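Local coordinates for protein MamA (Candidatus Magnetobacterium bavaricum, PDB 3VTX) that is a tetratricopeptide-repeat (TPR) protein, built from helix pairs of the kind that generally serve as scaffolds for protein-protein interaction, at residues Y77-G80 against S81-M85; A150-K154 against G155-E159. One frame throughout, in Å; residues are numbered along the deposited sequence.

Interaction 1: residues Y77-G80 against S81-M85; sequences YILG and SANFM
In the first helix of a tetratricopeptide repeat, helix 73-85, Tyr77 and Ser81 stand one turn apart and meet through both backbone and side chain. Four successive i to i+4 bonds identify the segment as regular alpha-helix: Ser81 N to Tyr77 O, Ala82 N to Ile78 O, Asn83 N to Leu79 O and Phe84 N to Gly80 O, with N-H...O angles of 155° to 163°. Tyr77 O also accepts the hydroxyl of Ser81, with Ser81 OG 2.9 Å away. The two donors reach this oxygen from opposite faces of its carbonyl plane, so one acceptor fixes the serine at two points. Ser81 OG lies beside its backbone N (chi1 -64°), which turns the hydroxyl back toward the preceding turn. On another side of the helix Leu79 and Asn83 run alongside each other, Leu79 CD1 lying 3.6 Å from Asn83 ND2, and Asn83 also touches Ala91 and Ala92 of helix 89-102. Ala82 rests on Met50 of helix 39-51 and Ile59 of helix 55-68. Over one face of the Tyr77 ring, displaced toward its rim, Ser81 OG sits 3.4 Å from Tyr77 CE1.

Interaction 2: residues A150-K154 against G155-E159; sequences AYEGK and GLRDE
Arg157 reaches back to Glu152 along a chain extended from CG to NE. From CB the path runs to CG, 3.1 Å from Glu152 OE1, and on through CD, which passes the same oxygen. At NE the contact becomes a salt bridge: Arg157 NE donates to Glu152 OE1 at 2.7 Å, with an N-H...O angle of 170°. Beyond CZ, Arg157 NH2 bonds Glu152 OE2 at 3.0 Å on that oxygen's syn lone pair. In this side-on, two-nitrogen grip the carboxylate and guanidinium planes are 18° apart, nearly coplanar, and the bend of Glu152 at chi2 brings its carboxylate round to meet it. The bridge spans the turn between the two helices of a tetratricopeptide repeat, where helix 141-153 ends in a Schellman motif: the N-H of Gly155, a residue with positive phi, bonds Glu152 O, and Leu156 N bonds Tyr151 O at 3.0 Å. Leu156 occupies the N-cap position before helix 157-169. Its CD1 approaches the Tyr151 ring at the edge and lies 3.5 Å from Lys154 CE, whose chain continues to a salt bridge with Asp124. Over one face of that ring Glu159 CB makes a CH-pi contact, 3.8 Å from the centroid and 17° off the ring normal.

In the fold
Interaction 1 comes first along the chain and interaction 2 follows in a later tetratricopeptide repeat; their centres are 27 Å apart, and about 13 Å separates the nearest atoms, so the two do not touch. They share no helix. Residues 77-85 lie within helix 73-85, packed among helices 39-51, 55-68, 89-102 and 107-119, and the centre of interaction 1 is about 6 Å from the centre of the chain. Residues 150-159 instead join helix 141-153 to helix 157-169 at the surface, the centre of interaction 2 lying about 25 Å from the chain centre. Together they sample two components of an all-helical TPR array: a largely buried helical segment, whose side chains pack against neighbouring helices, and a solvent-facing turn, which reverses the chain within a helix pair.

Interaction 1: residues Y77-G80 against S81-M85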
loop_
_atom_site.group_PDB
_atom_site.type_symbol
_atom_site.label_atom_id
_atom_site.label_comp_id
_atom_site.label_asym_id
_atom_site.label_seq_id
_atom_site.Cartn_x
_atom_site.Cartn_y
_atom_site.Cartn_z
ATOM N N TYR A 77 2.813 -2.796 5.697
ATOM C CA TYR A 77 2.299 -1.967 4.634
ATOM C C TYR A 77 1.004 -2.588 4.115
ATOM O O TYR A 77 0.047 -1.875 3.835
ATOM C CB TYR A 77 3.348 -1.833 3.495
ATOM C CG TYR A 77 2.757 -1.184 2.234
ATOM C CD1 TYR A 77 2.378 0.190 2.209
ATOM C CD2 TYR A 77 2.508 -1.951 1.099
ATOM C CE1 TYR A 77 1.853 0.713 1.072
ATOM C CE2 TYR A 77 1.932 -1.396 -0.074
ATOM C CZ TYR A 77 1.605 -0.068 -0.025
ATOM O OH TYR A 77 1.025 0.547 -1.119
ATOM N N ILE A 78 1.005 -3.893 3.879
ATOM C CA ILE A 78 -0.155 -4.554 3.302
ATOM C C ILE A 78 -1.270 -4.542 4.313
ATOM O O ILE A 78 -2.392 -4.219 3.967
ATOM C CB ILE A 78 0.137 -5.967 2.805
ATOM C CG1 ILE A 78 1.236 -5.953 1.714
ATOM C CG2 ILE A 78 -1.202 -6.605 2.340
ATOM C CD1 ILE A 78 1.820 -7.372 1.315
ATOM N N LEU A 79 -0.954 -4.795 5.573
ATOM C CA LEU A 79 -1.934 -4.766 6.653
ATOM C C LEU A 79 -2.516 -3.381 6.775
ATOM O O LEU A 79 -3.705 -3.197 6.879
ATOM C CB LEU A 79 -1.283 -5.147 7.988
ATOM C CG LEU A 79 -2.182 -5.074 9.269
ATOM C CD1 LEU A 79 -3.480 -5.887 9.067
ATOM C CD2 LEU A 79 -1.402 -5.560 10.561
ATOM N N GLY A 80 -1.662 -2.379 6.765
ATOM C CA GLY A 80 -2.224 -1.009 6.882
ATOM C C GLY A 80 -3.022 -0.560 5.670
ATOM O O GLY A 80 -4.078 0.049 5.810
ATOM N N SER A 81 -2.538 -0.891 4.490
ATOM C CA SER A 81 -3.304 -0.670 3.236
ATOM C C SER A 81 -4.680 -1.340 3.264
ATOM O O SER A 81 -5.703 -0.743 2.896
ATOM C CB SER A 81 -2.494 -1.104 1.998
ATOM O OG SER A 81 -1.329 -0.337 1.801
ATOM N N ALA A 82 -4.717 -2.575 3.719
ATOM C CA ALA A 82 -5.967 -3.324 3.830
ATOM C C ALA A 82 -6.931 -2.703 4.823
ATOM O O ALA A 82 -8.168 -2.654 4.617
ATOM C CB ALA A 82 -5.645 -4.802 4.267
ATOM N N ASN A 83 -6.381 -2.260 5.947
ATOM C CA ASN A 83 -7.182 -1.609 6.980
ATOM C C ASN A 83 -7.806 -0.343 6.431
ATOM O O ASN A 83 -8.976 -0.051 6.722
ATOM C CB ASN A 83 -6.284 -1.382 8.213
ATOM C CG ASN A 83 -6.242 -2.589 9.125
ATOM O OD1 ASN A 83 -7.302 -3.113 9.501
ATOM N ND2 ASN A 83 -5.092 -2.783 9.723
ATOM N N PHE A 84 -7.083 0.403 5.603
ATOM C CA PHE A 84 -7.685 1.598 4.972
ATOM C C PHE A 84 -8.834 1.151 4.053
ATOM O O PHE A 84 -9.890 1.768 4.031
ATOM C CB PHE A 84 -6.647 2.342 4.206
ATOM C CG PHE A 84 -7.075 3.642 3.561
ATOM C CD1 PHE A 84 -7.910 4.549 4.203
ATOM C CD2 PHE A 84 -6.478 4.016 2.346
ATOM C CE1 PHE A 84 -8.185 5.742 3.611
ATOM C CE2 PHE A 84 -6.809 5.234 1.764
ATOM C CZ PHE A 84 -7.631 6.067 2.409
ATOM N N MET A 85 -8.653 0.045 3.328
ATOM C CA MET A 85 -9.713 -0.446 2.426
ATOM C C MET A 85 -10.981 -0.821 3.166
ATOM O O MET A 85 -12.079 -0.734 2.584
ATOM C CB MET A 85 -9.229 -1.641 1.583
ATOM C CG MET A 85 -8.139 -1.274 0.605
ATOM S SD MET A 85 -7.555 -2.726 -0.225
ATOM C CE MET A 85 -5.860 -2.287 -0.630
#

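Interaction 2: residues A150-K154 against G155-E159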
loop_
_atom_site.group_PDB
_atom_site.type_symbol
_atom_site.label_atom_id
_atom_site.label_comp_id
_atom_site.label_asym_id
_atom_site.label_seq_id
_atom_site.Cartn_x
_atom_site.Cartn_y
_atom_site.Cartn_z
ATOM N N ALA A 150 -4.668 18.519 -0.324
ATOM C CA ALA A 150 -4.553 18.774 1.142
ATOM C C ALA A 150 -4.564 20.251 1.441
ATOM O O ALA A 150 -5.226 20.679 2.414
ATOM C CB ALA A 150 -3.333 18.076 1.756
ATOM N N TYR A 151 -3.851 21.054 0.660
ATOM C CA TYR A 151 -3.907 22.510 0.828
ATOM C C TYR A 151 -5.294 23.080 0.563
ATOM O O TYR A 151 -5.727 23.945 1.308
ATOM C CB TYR A 151 -2.860 23.238 -0.042
ATOM C CG TYR A 151 -1.546 23.251 0.621
ATOM C CD1 TYR A 151 -1.321 23.992 1.789
ATOM C CD2 TYR A 151 -0.440 22.598 0.046
ATOM C CE1 TYR A 151 -0.073 23.966 2.382
ATOM C CE2 TYR A 151 0.807 22.579 0.646
ATOM C CZ TYR A 151 0.996 23.301 1.792
ATOM O OH TYR A 151 2.207 23.260 2.447
ATOM N N GLU A 152 -6.010 22.588 -0.461
ATOM C CA GLU A 152 -7.405 22.969 -0.639
ATOM C C GLU A 152 -8.231 22.605 0.610
ATOM O O GLU A 152 -9.121 23.379 1.008
ATOM C CB GLU A 152 -7.971 22.360 -1.938
ATOM C CG GLU A 152 -9.495 22.193 -1.915
ATOM C CD GLU A 152 -10.327 23.429 -2.326
ATOM O OE1 GLU A 152 -9.702 24.493 -2.381
ATOM O OE2 GLU A 152 -11.621 23.253 -2.562
ATOM N N GLY A 153 -7.937 21.456 1.205
ATOM C CA GLY A 153 -8.622 21.000 2.411
ATOM C C GLY A 153 -8.449 21.978 3.570
ATOM O O GLY A 153 -9.364 22.181 4.369
ATOM N N LYS A 154 -7.285 22.596 3.613
ATOM C CA LYS A 154 -6.974 23.658 4.631
ATOM C C LYS A 154 -7.512 25.024 4.309
ATOM O O LYS A 154 -7.289 25.999 5.060
ATOM C CB LYS A 154 -5.415 23.809 4.698
ATOM C CG LYS A 154 -4.780 22.682 5.259
ATOM C CD LYS A 154 -3.231 22.739 5.246
ATOM C CE LYS A 154 -2.601 23.965 5.964
ATOM N NZ LYS A 154 -2.548 23.811 7.371
ATOM N N GLY A 155 -8.066 25.175 3.147
ATOM C CA GLY A 155 -8.573 26.436 2.671
ATOM C C GLY A 155 -7.510 27.352 2.140
ATOM O O GLY A 155 -7.735 28.557 2.121
ATOM N N LEU A 156 -6.350 26.815 1.721
ATOM C CA LEU A 156 -5.220 27.553 1.195
ATOM C C LEU A 156 -5.119 27.302 -0.315
ATOM O O LEU A 156 -4.233 26.541 -0.791
ATOM C CB LEU A 156 -3.918 27.163 1.904
ATOM C CG LEU A 156 -3.788 27.459 3.428
ATOM C CD1 LEU A 156 -2.513 26.954 4.067
ATOM C CD2 LEU A 156 -4.094 28.970 3.660
ATOM N N ARG A 157 -5.986 27.983 -1.066
ATOM C CA ARG A 157 -6.151 27.672 -2.490
ATOM C C ARG A 157 -4.938 28.108 -3.296
ATOM O O ARG A 157 -4.542 27.510 -4.293
ATOM C CB ARG A 157 -7.422 28.318 -3.034
ATOM C CG ARG A 157 -8.536 27.282 -3.124
ATOM C CD ARG A 157 -9.741 27.681 -3.946
ATOM N NE ARG A 157 -10.699 26.649 -3.729
ATOM C CZ ARG A 157 -11.898 26.669 -4.209
ATOM N NH1 ARG A 157 -12.298 27.737 -4.926
ATOM N NH2 ARG A 157 -12.694 25.633 -3.985
ATOM N N ASP A 158 -4.289 29.168 -2.888
ATOM C CA ASP A 158 -3.078 29.569 -3.628
ATOM C C ASP A 158 -1.967 28.536 -3.550
ATOM O O ASP A 158 -1.387 28.230 -4.574
ATOM C CB ASP A 158 -2.541 30.917 -3.081
ATOM C CG ASP A 158 -3.413 32.110 -3.438
ATOM O OD1 ASP A 158 -4.274 32.053 -4.348
ATOM O OD2 ASP A 158 -3.129 33.217 -2.815
ATOM N N GLU A 159 -1.731 27.958 -2.380
ATOM C CA GLU A 159 -0.735 26.908 -2.203
ATOM C C GLU A 159 -1.193 25.646 -2.956
ATOM O O GLU A 159 -0.388 24.993 -3.576
ATOM C CB GLU A 159 -0.482 26.526 -0.747
ATOM C CG GLU A 159 0.480 27.353 0.047
ATOM C CD GLU A 159 1.835 27.560 -0.634
ATOM O OE1 GLU A 159 2.707 26.650 -0.619
ATOM O OE2 GLU A 159 1.984 28.652 -1.181
#